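Local atomic coordinates of phage related exonuclease (Haemophilus somnus 129PT, PDB entry 3K93), a protein that probably degrades DNA as a phage-type exonuclease and binds a sodium ion. Residues Y6-R11 with R42-F47; K113-W116 with H121-F124; N165-Y170 with F174-L179. All blocks are in the same frame, centred on the assembly; numbering follows the deposited sequence.

Interaction 1: Y6-R11 with R42-F47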
loop_
_atom_site.group_PDB
_atom_site.type_symbol
_atom_site.label_atom_id
_atom_site.label_comp_id
_atom_site.label_asym_id
_atom_site.label_seq_id
_atom_site.Cartn_x
_atom_site.Cartn_y
_atom_site.Cartn_z
ATOM N N TYR A 6 -24.907 18.510 -16.294
ATOM C CA TYR A 6 -23.693 17.779 -15.923
ATOM C C TYR A 6 -23.273 16.961 -17.121
ATOM O O TYR A 6 -24.066 16.209 -17.687
ATOM C CB TYR A 6 -23.915 16.877 -14.734
ATOM C CG TYR A 6 -24.197 17.613 -13.442
ATOM C CD1 TYR A 6 -23.172 18.055 -12.625
ATOM C CD2 TYR A 6 -25.499 17.855 -13.026
ATOM C CE1 TYR A 6 -23.441 18.725 -11.434
ATOM C CE2 TYR A 6 -25.764 18.510 -11.832
ATOM C CZ TYR A 6 -24.726 18.938 -11.049
ATOM O OH TYR A 6 -24.989 19.601 -9.884
ATOM N N HIS A 7 -22.020 17.110 -17.517
ATOM C CA HIS A 7 -21.504 16.394 -18.657
ATOM C C HIS A 7 -20.011 16.124 -18.440
ATOM O O HIS A 7 -19.257 17.034 -18.117
ATOM C CB HIS A 7 -21.730 17.187 -19.948
ATOM C CG HIS A 7 -21.390 16.405 -21.176
ATOM N ND1 HIS A 7 -22.183 15.366 -21.642
ATOM C CD2 HIS A 7 -20.322 16.469 -22.011
ATOM C CE1 HIS A 7 -21.622 14.841 -22.721
ATOM N NE2 HIS A 7 -20.496 15.497 -22.968
ATOM N N LEU A 8 -19.613 14.870 -18.577
ATOM C CA LEU A 8 -18.244 14.504 -18.352
ATOM C C LEU A 8 -17.411 14.663 -19.633
ATOM O O LEU A 8 -17.746 14.114 -20.678
ATOM C CB LEU A 8 -18.149 13.061 -17.842
ATOM C CG LEU A 8 -16.758 12.504 -17.592
ATOM C CD1 LEU A 8 -16.031 13.314 -16.502
ATOM C CD2 LEU A 8 -16.823 11.026 -17.177
ATOM N N LYS A 9 -16.325 15.419 -19.501
ATOM C CA LYS A 9 -15.177 15.355 -20.400
ATOM C C LYS A 9 -13.954 15.002 -19.550
ATOM O O LYS A 9 -13.738 15.591 -18.534
ATOM C CB LYS A 9 -14.997 16.664 -21.148
ATOM C CG LYS A 9 -16.055 16.831 -22.215
ATOM C CD LYS A 9 -15.896 18.104 -22.998
ATOM C CE LYS A 9 -17.050 18.294 -23.982
ATOM N NZ LYS A 9 -16.820 19.489 -24.801
ATOM N N VAL A 10 -13.205 13.977 -19.946
ATOM C CA VAL A 10 -12.088 13.496 -19.152
ATOM C C VAL A 10 -10.805 14.241 -19.500
ATOM O O VAL A 10 -10.435 14.335 -20.666
ATOM C CB VAL A 10 -11.904 11.954 -19.299
ATOM C CG1 VAL A 10 -10.687 11.498 -18.489
ATOM C CG2 VAL A 10 -13.141 11.208 -18.837
ATOM N N ARG A 11 -10.128 14.799 -18.496
ATOM C CA ARG A 11 -8.813 15.423 -18.733
ATOM C C ARG A 11 -7.800 14.409 -19.293
ATOM O O ARG A 11 -7.801 13.235 -18.911
ATOM C CB ARG A 11 -8.244 16.012 -17.447
ATOM C CG ARG A 11 -9.058 17.154 -16.781
ATOM C CD ARG A 11 -8.202 17.919 -15.683
ATOM N NE ARG A 11 -8.206 17.268 -14.369
ATOM C CZ ARG A 11 -7.337 17.533 -13.374
ATOM N N ARG A 42 -16.522 8.041 -10.205
ATOM C CA ARG A 42 -17.216 8.512 -8.992
ATOM C C ARG A 42 -16.542 9.740 -8.399
ATOM O O ARG A 42 -17.217 10.616 -7.875
ATOM C CB ARG A 42 -17.215 7.434 -7.931
ATOM C CG ARG A 42 -18.195 6.325 -8.183
ATOM C CD ARG A 42 -17.849 5.180 -7.237
ATOM N NE ARG A 42 -18.464 3.984 -7.708
ATOM C CZ ARG A 42 -18.030 2.768 -7.499
ATOM N NH1 ARG A 42 -16.946 2.538 -6.772
ATOM N NH2 ARG A 42 -18.720 1.758 -8.002
ATOM N N GLU A 43 -15.215 9.782 -8.444
ATOM C CA GLU A 43 -14.509 10.947 -7.922
ATOM C C GLU A 43 -14.821 12.178 -8.770
ATOM O O GLU A 43 -14.969 13.309 -8.244
ATOM C CB GLU A 43 -13.002 10.727 -7.893
ATOM C CG GLU A 43 -12.552 9.687 -6.909
ATOM C CD GLU A 43 -11.017 9.476 -6.889
ATOM O OE1 GLU A 43 -10.345 9.785 -7.876
ATOM O OE2 GLU A 43 -10.502 8.967 -5.879
HETATM N N MSE A 44 -14.929 11.961 -10.072
HETATM C CA MSE A 44 -15.265 13.041 -10.987
HETATM C C MSE A 44 -16.695 13.478 -10.719
HETATM O O MSE A 44 -16.953 14.670 -10.666
HETATM C CB MSE A 44 -15.091 12.599 -12.455
HETATM C CG MSE A 44 -13.620 12.282 -12.838
HETATM SE SE MSE A 44 -13.497 11.226 -14.512
HETATM C CE MSE A 44 -11.649 10.687 -14.400
ATOM N N ALA A 45 -17.631 12.528 -10.567
ATOM C CA ALA A 45 -19.019 12.880 -10.253
ATOM C C ALA A 45 -19.102 13.678 -8.935
ATOM O O ALA A 45 -19.784 14.678 -8.877
ATOM C CB ALA A 45 -19.902 11.641 -10.192
ATOM N N LYS A 46 -18.395 13.237 -7.896
ATOM C CA LYS A 46 -18.460 13.921 -6.595
ATOM C C LYS A 46 -17.797 15.313 -6.640
ATOM O O LYS A 46 -18.181 16.217 -5.898
ATOM C CB LYS A 46 -17.824 13.077 -5.491
ATOM C CG LYS A 46 -18.574 11.805 -5.134
ATOM C CD LYS A 46 -17.926 11.085 -3.932
ATOM C CE LYS A 46 -18.337 9.629 -3.872
ATOM N NZ LYS A 46 -17.653 8.902 -2.774
ATOM N N PHE A 47 -16.785 15.483 -7.467
ATOM C CA PHE A 47 -16.259 16.817 -7.657
ATOM C C PHE A 47 -17.289 17.739 -8.304
ATOM O O PHE A 47 -17.529 18.847 -7.809
ATOM C CB PHE A 47 -14.973 16.840 -8.489
ATOM C CG PHE A 47 -14.465 18.224 -8.711
ATOM C CD1 PHE A 47 -13.869 18.922 -7.668
ATOM C CD2 PHE A 47 -14.655 18.870 -9.928
ATOM C CE1 PHE A 47 -13.413 20.244 -7.846
ATOM C CE2 PHE A 47 -14.206 20.223 -10.139
ATOM C CZ PHE A 47 -13.580 20.897 -9.107
#

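Interaction 2: K113-W116 with H121-F124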
loop_
_atom_site.group_PDB
_atom_site.type_symbol
_atom_site.label_atom_id
_atom_site.label_comp_id
_atom_site.label_asym_id
_atom_site.label_seq_id
_atom_site.Cartn_x
_atom_site.Cartn_y
_atom_site.Cartn_z
ATOM N N LYS A 113 8.055 16.503 -17.491
ATOM C CA LYS A 113 7.736 15.905 -16.211
ATOM C C LYS A 113 8.930 16.165 -15.281
ATOM O O LYS A 113 10.010 15.613 -15.486
ATOM C CB LYS A 113 7.523 14.396 -16.376
ATOM C CG LYS A 113 6.512 14.028 -17.505
ATOM C CD LYS A 113 5.100 14.408 -17.137
ATOM C CE LYS A 113 4.131 13.884 -18.185
ATOM N NZ LYS A 113 2.769 14.401 -17.983
ATOM N N CYS A 114 8.709 17.008 -14.264
ATOM C CA CYS A 114 9.765 17.431 -13.339
ATOM C C CYS A 114 9.847 16.468 -12.186
ATOM O O CYS A 114 9.090 16.575 -11.254
ATOM C CB CYS A 114 9.466 18.847 -12.806
ATOM S SG CYS A 114 9.704 20.094 -14.079
ATOM N N SER A 115 10.779 15.529 -12.248
ATOM C CA SER A 115 10.943 14.535 -11.189
ATOM C C SER A 115 11.245 15.165 -9.817
ATOM O O SER A 115 11.932 16.200 -9.727
ATOM C CB SER A 115 12.063 13.575 -11.554
ATOM O OG SER A 115 11.888 13.071 -12.874
ATOM N N TRP A 116 10.736 14.545 -8.766
ATOM C CA TRP A 116 11.024 15.006 -7.417
ATOM C C TRP A 116 12.499 14.843 -7.002
ATOM O O TRP A 116 13.150 15.807 -6.544
ATOM C CB TRP A 116 10.121 14.290 -6.406
ATOM C CG TRP A 116 10.362 14.703 -5.011
ATOM C CD1 TRP A 116 10.949 13.955 -4.029
ATOM C CD2 TRP A 116 10.065 15.984 -4.421
ATOM N NE1 TRP A 116 11.029 14.686 -2.870
ATOM C CE2 TRP A 116 10.495 15.932 -3.078
ATOM C CE3 TRP A 116 9.463 17.159 -4.895
ATOM C CZ2 TRP A 116 10.337 17.015 -2.185
ATOM C CZ3 TRP A 116 9.298 18.257 -4.010
ATOM C CH2 TRP A 116 9.749 18.176 -2.677
ATOM N N HIS A 121 13.299 9.897 -10.401
ATOM C CA HIS A 121 13.634 10.305 -11.764
ATOM C C HIS A 121 14.117 9.109 -12.606
ATOM O O HIS A 121 15.023 8.402 -12.183
ATOM C CB HIS A 121 14.733 11.364 -11.753
ATOM C CG HIS A 121 15.124 11.812 -13.113
ATOM N ND1 HIS A 121 14.320 12.616 -13.881
ATOM C CD2 HIS A 121 16.214 11.536 -13.869
ATOM C CE1 HIS A 121 14.913 12.847 -15.038
ATOM N NE2 HIS A 121 16.048 12.181 -15.070
ATOM N N PRO A 122 13.538 8.906 -13.790
ATOM C CA PRO A 122 13.955 7.801 -14.652
ATOM C C PRO A 122 15.158 8.137 -15.557
ATOM O O PRO A 122 15.006 8.571 -16.709
ATOM C CB PRO A 122 12.714 7.515 -15.479
ATOM C CG PRO A 122 11.990 8.834 -15.556
ATOM C CD PRO A 122 12.350 9.604 -14.319
ATOM N N PHE A 123 16.345 7.965 -14.992
ATOM C CA PHE A 123 17.559 8.127 -15.706
ATOM C C PHE A 123 17.669 7.124 -16.837
ATOM O O PHE A 123 18.232 7.455 -17.878
ATOM C CB PHE A 123 18.773 7.921 -14.786
ATOM C CG PHE A 123 19.017 9.063 -13.827
ATOM C CD1 PHE A 123 19.807 10.137 -14.202
ATOM C CD2 PHE A 123 18.490 9.038 -12.547
ATOM C CE1 PHE A 123 20.051 11.192 -13.330
ATOM C CE2 PHE A 123 18.723 10.083 -11.685
ATOM C CZ PHE A 123 19.518 11.172 -12.093
ATOM N N PHE A 124 17.192 5.889 -16.625
ATOM C CA PHE A 124 17.518 4.779 -17.525
ATOM C C PHE A 124 16.420 4.621 -18.538
ATOM O O PHE A 124 15.290 4.843 -18.215
ATOM C CB PHE A 124 17.774 3.532 -16.693
ATOM C CG PHE A 124 18.843 3.755 -15.656
ATOM C CD1 PHE A 124 20.141 4.041 -16.049
ATOM C CD2 PHE A 124 18.551 3.740 -14.301
ATOM C CE1 PHE A 124 21.126 4.291 -15.097
ATOM C CE2 PHE A 124 19.520 3.973 -13.361
ATOM C CZ PHE A 124 20.816 4.271 -13.762
#

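Interaction 3: N165-Y170 with F174-L179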
loop_
_atom_site.group_PDB
_atom_site.type_symbol
_atom_site.label_atom_id
_atom_site.label_comp_id
_atom_site.label_asym_id
_atom_site.label_seq_id
_atom_site.Cartn_x
_atom_site.Cartn_y
_atom_site.Cartn_z
ATOM N N ASN A 165 11.812 26.208 -0.975
ATOM C CA ASN A 165 10.536 26.400 -0.342
ATOM C C ASN A 165 9.677 25.109 -0.315
ATOM O O ASN A 165 8.662 25.073 0.342
ATOM C CB ASN A 165 9.782 27.577 -1.006
ATOM C CG ASN A 165 9.081 27.173 -2.289
ATOM O OD1 ASN A 165 7.896 26.867 -2.267
ATOM N ND2 ASN A 165 9.810 27.130 -3.405
ATOM N N LEU A 166 10.083 24.063 -1.033
ATOM C CA LEU A 166 9.321 22.843 -1.070
ATOM C C LEU A 166 9.960 21.725 -0.256
ATOM O O LEU A 166 9.434 20.634 -0.229
ATOM C CB LEU A 166 9.146 22.405 -2.514
ATOM C CG LEU A 166 8.361 23.369 -3.395
ATOM C CD1 LEU A 166 8.239 22.818 -4.809
ATOM C CD2 LEU A 166 6.957 23.633 -2.769
ATOM N N ILE A 167 11.089 21.979 0.393
ATOM C CA ILE A 167 11.772 20.942 1.150
ATOM C C ILE A 167 11.265 21.005 2.589
ATOM O O ILE A 167 11.602 21.915 3.326
ATOM C CB ILE A 167 13.285 21.140 1.116
ATOM C CG1 ILE A 167 13.797 20.936 -0.328
ATOM C CG2 ILE A 167 13.991 20.169 2.083
ATOM C CD1 ILE A 167 15.305 20.948 -0.454
ATOM N N SER A 168 10.458 20.029 2.980
ATOM C CA SER A 168 9.884 19.997 4.339
ATOM C C SER A 168 10.940 19.703 5.387
ATOM O O SER A 168 12.061 19.326 5.078
ATOM C CB SER A 168 8.824 18.903 4.447
ATOM O OG SER A 168 9.469 17.643 4.585
ATOM N N ALA A 169 10.535 19.853 6.640
ATOM C CA ALA A 169 11.396 19.630 7.803
ATOM C C ALA A 169 12.072 18.277 7.700
ATOM O O ALA A 169 13.233 18.139 8.047
ATOM C CB ALA A 169 10.554 19.703 9.091
ATOM N N TYR A 170 11.348 17.286 7.177
ATOM C CA TYR A 170 11.867 15.930 7.113
ATOM C C TYR A 170 12.608 15.564 5.827
ATOM O O TYR A 170 13.253 14.538 5.790
ATOM C CB TYR A 170 10.752 14.948 7.471
ATOM C CG TYR A 170 10.363 15.153 8.921
ATOM C CD1 TYR A 170 11.078 14.523 9.955
ATOM C CD2 TYR A 170 9.341 16.064 9.271
ATOM C CE1 TYR A 170 10.744 14.748 11.321
ATOM C CE2 TYR A 170 9.003 16.298 10.607
ATOM C CZ TYR A 170 9.701 15.633 11.633
ATOM O OH TYR A 170 9.356 15.872 12.955
ATOM N N PHE A 174 20.504 17.866 1.172
ATOM C CA PHE A 174 21.640 17.183 0.551
ATOM C C PHE A 174 21.196 16.352 -0.640
ATOM O O PHE A 174 21.756 16.462 -1.730
ATOM C CB PHE A 174 22.358 16.317 1.585
ATOM C CG PHE A 174 23.472 15.532 1.034
ATOM C CD1 PHE A 174 24.639 16.154 0.643
ATOM C CD2 PHE A 174 23.382 14.162 0.927
ATOM C CE1 PHE A 174 25.689 15.441 0.145
ATOM C CE2 PHE A 174 24.463 13.431 0.397
ATOM C CZ PHE A 174 25.606 14.074 0.021
ATOM N N LYS A 175 20.152 15.565 -0.439
ATOM C CA LYS A 175 19.643 14.685 -1.508
ATOM C C LYS A 175 18.882 15.417 -2.624
ATOM O O LYS A 175 19.093 15.132 -3.786
ATOM C CB LYS A 175 18.801 13.559 -0.922
ATOM C CG LYS A 175 19.645 12.576 -0.098
ATOM C CD LYS A 175 18.809 11.747 0.836
ATOM C CE LYS A 175 18.230 10.571 0.159
ATOM N NZ LYS A 175 17.425 9.814 1.143
ATOM N N LEU A 176 18.009 16.356 -2.253
ATOM C CA LEU A 176 17.121 17.003 -3.183
ATOM C C LEU A 176 17.748 18.171 -3.974
ATOM O O LEU A 176 17.190 18.556 -5.012
ATOM C CB LEU A 176 15.868 17.487 -2.453
ATOM C CG LEU A 176 15.018 16.407 -1.780
ATOM C CD1 LEU A 176 13.866 17.029 -1.047
ATOM C CD2 LEU A 176 14.535 15.376 -2.792
ATOM N N ILE A 177 18.864 18.718 -3.481
ATOM C CA ILE A 177 19.618 19.795 -4.127
ATOM C C ILE A 177 21.104 19.441 -4.422
ATOM O O ILE A 177 21.515 19.354 -5.584
ATOM C CB ILE A 177 19.616 21.090 -3.279
ATOM C CG1 ILE A 177 18.171 21.548 -2.956
ATOM C CG2 ILE A 177 20.425 22.218 -4.013
ATOM C CD1 ILE A 177 18.147 22.872 -2.099
ATOM N N ASP A 178 21.906 19.234 -3.390
ATOM C CA ASP A 178 23.369 19.079 -3.584
ATOM C C ASP A 178 23.756 17.942 -4.532
ATOM O O ASP A 178 24.545 18.128 -5.466
ATOM C CB ASP A 178 24.079 18.842 -2.246
ATOM C CG ASP A 178 23.851 19.973 -1.242
ATOM O OD1 ASP A 178 23.177 20.972 -1.575
ATOM O OD2 ASP A 178 24.325 19.844 -0.106
ATOM N N LEU A 179 23.208 16.760 -4.289
ATOM C CA LEU A 179 23.492 15.614 -5.150
ATOM C C LEU A 179 23.028 15.817 -6.586
ATOM O O LEU A 179 23.623 15.264 -7.480
ATOM C CB LEU A 179 22.823 14.355 -4.613
ATOM C CG LEU A 179 23.348 13.765 -3.316
ATOM C CD1 LEU A 179 22.516 12.481 -3.034
ATOM C CD2 LEU A 179 24.893 13.514 -3.373
#

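Interaction 1: Y6-R11 with R42-F47
Met44, present as selenomethionine, lays the end of its side chain over Leu8 and reaches on toward Val10. Its selenium meets the methyl CD1 of Leu8, with 3.8 Å between Met44 SE and Leu8 CD1, and the two side chains cross at about a right angle. The terminal methyl goes further, Met44 CE lying 4.3 Å from Val10 CG1, a looser apolar touch. This reach comes from a chain extended beyond CG (chi2 163°, chi3 -167°), which carries a slim, flexible, unbranched side chain from the helix to Leu8 in the loop and Val10 at the start of strand 10-11. No hydrogen bond joins the two segments. The contact thus seats helix 35-50 against the run leading into strand 10-11, an edge strand that pairs in parallel with 95-97; Val10 makes its backbone bonds to Phe94 and Thr96. Leu8 and Val10 are both buried and apolar, as suits such packing: Leu8 also lies on Tyr215 of helix 198-221, while Val10 and Met44 both touch helix 15-19, at Leu15 and Ile18. Lys46, on the same helix as Met44, makes a salt bridge to Glu127 of the second subunit.

Interaction 2: K113-W116 with H121-F124
Ser115 and the His121 imidazole meet edge-on: the hydroxyl lies at the rim of the ring, near its plane, and Ser115 OG is hydrogen-bonded to His121 ND1 at 2.7 Å. Ser115 CB follows in the ring plane, 3.4 Å from His121 ND1, and a short hydroxyl side chain suits this close approach. With CG trans to the backbone N (chi1 180°) the ring stands out from the backbone, and chi2 73° turns its ND1 edge to the serine. Its other side of the ring serves Phe123, where His121 CD2 stands 3.5 Å above the phenyl plane, over the ring centre. Between the two aromatic residues Pro122 is the centre of an inverse gamma turn, closed by a weak bond from Phe123 N to His121 O; Pro122 CD lies 3.8 Å from Ser115 OG. The contact joins the segment that continues from strand 108-114 to the loop before helix 125-135. That strand carries Asp111 and Lys113, whose spacing is consistent with the PD-(D/E)XK nuclease motif, and Asp111 is a sodium ligand. Thr190 OG1 is hydrogen-bonded to Pro122 O and Phe123 O. In the third subunit, Lys46 NZ donates to His121 O and the Phe50 ring stacks with Phe123.

Interaction 3: N165-Y170 with F174-L179
Ile167 inserts its longer branch between two residues of the following helix. Its CD1 meets the tip of Ile177, with 3.8 Å from Ile167 CD1 to Ile177 CD1, and lies 3.9 Å from Ile177 CG1; these two side chains meet at a slant. Toward Leu176 the same branch runs alongside, the two chains running antiparallel past one another: Ile167 CG1 is 4.0 Å from Leu176 CD1, and Ile167 CD1 is 4.0 Å from Leu176 CB. The reach depends on CG1 of Ile167 lying trans to the carbonyl carbon (chi1 -66°) with CD1 extended. Aliphatic residues suit this place, since the segments meet through hydrocarbon with no hydrogen bond between them.

The next shell sets the backbones. Ser168 N gives a hydrogen bond to Asp171 OD2, and Ser168 OG accepts a weak one from Tyr170 N; both lie in the turn that follows Ile167. Lys175 N donates to Ser172 OG near the start of the helix. Within it, Leu179 N bonds to Phe174 O at 3.0 Å, a pi-type turn spanning Leu176 and Ile177, and Leu179 CG sits over the rim of one face of the Phe174 ring.

Further out, Asn165 ND2 bonds to Glu66 OE1, while Lys175 makes a salt bridge to Glu56 of the third subunit. The loop follows strand 152-158 in sequence and leads into helix 173-181; Leu166 packs on helix 59-66, Leu176 on Thr162 and Asp117, and Leu179 on Phe50 of the third subunit.

In the fold
Interactions 2 and 3 form one neighbourhood, with centres 16 Å apart on the same side of the chain's centre; Trp116 joins them, its CH2 lying 3.5 Å from Leu166 O and its NE1 3.6 Å from Leu176 CD2. Both also touch the third subunit. Interaction 1 lies across the chain's centre from interaction 2, 30 Å between centres, and 36 Å from interaction 3, without touching either. The sodium ion, held by Asp100, Asp111 and Thr112, is about 11 Å from the side chain of Ser115, placing interaction 2 near the probable active site. Helix 35-50 of interaction 1 faces the second subunit in an assembly of three chains that recalls the trimer of lambda exonuclease.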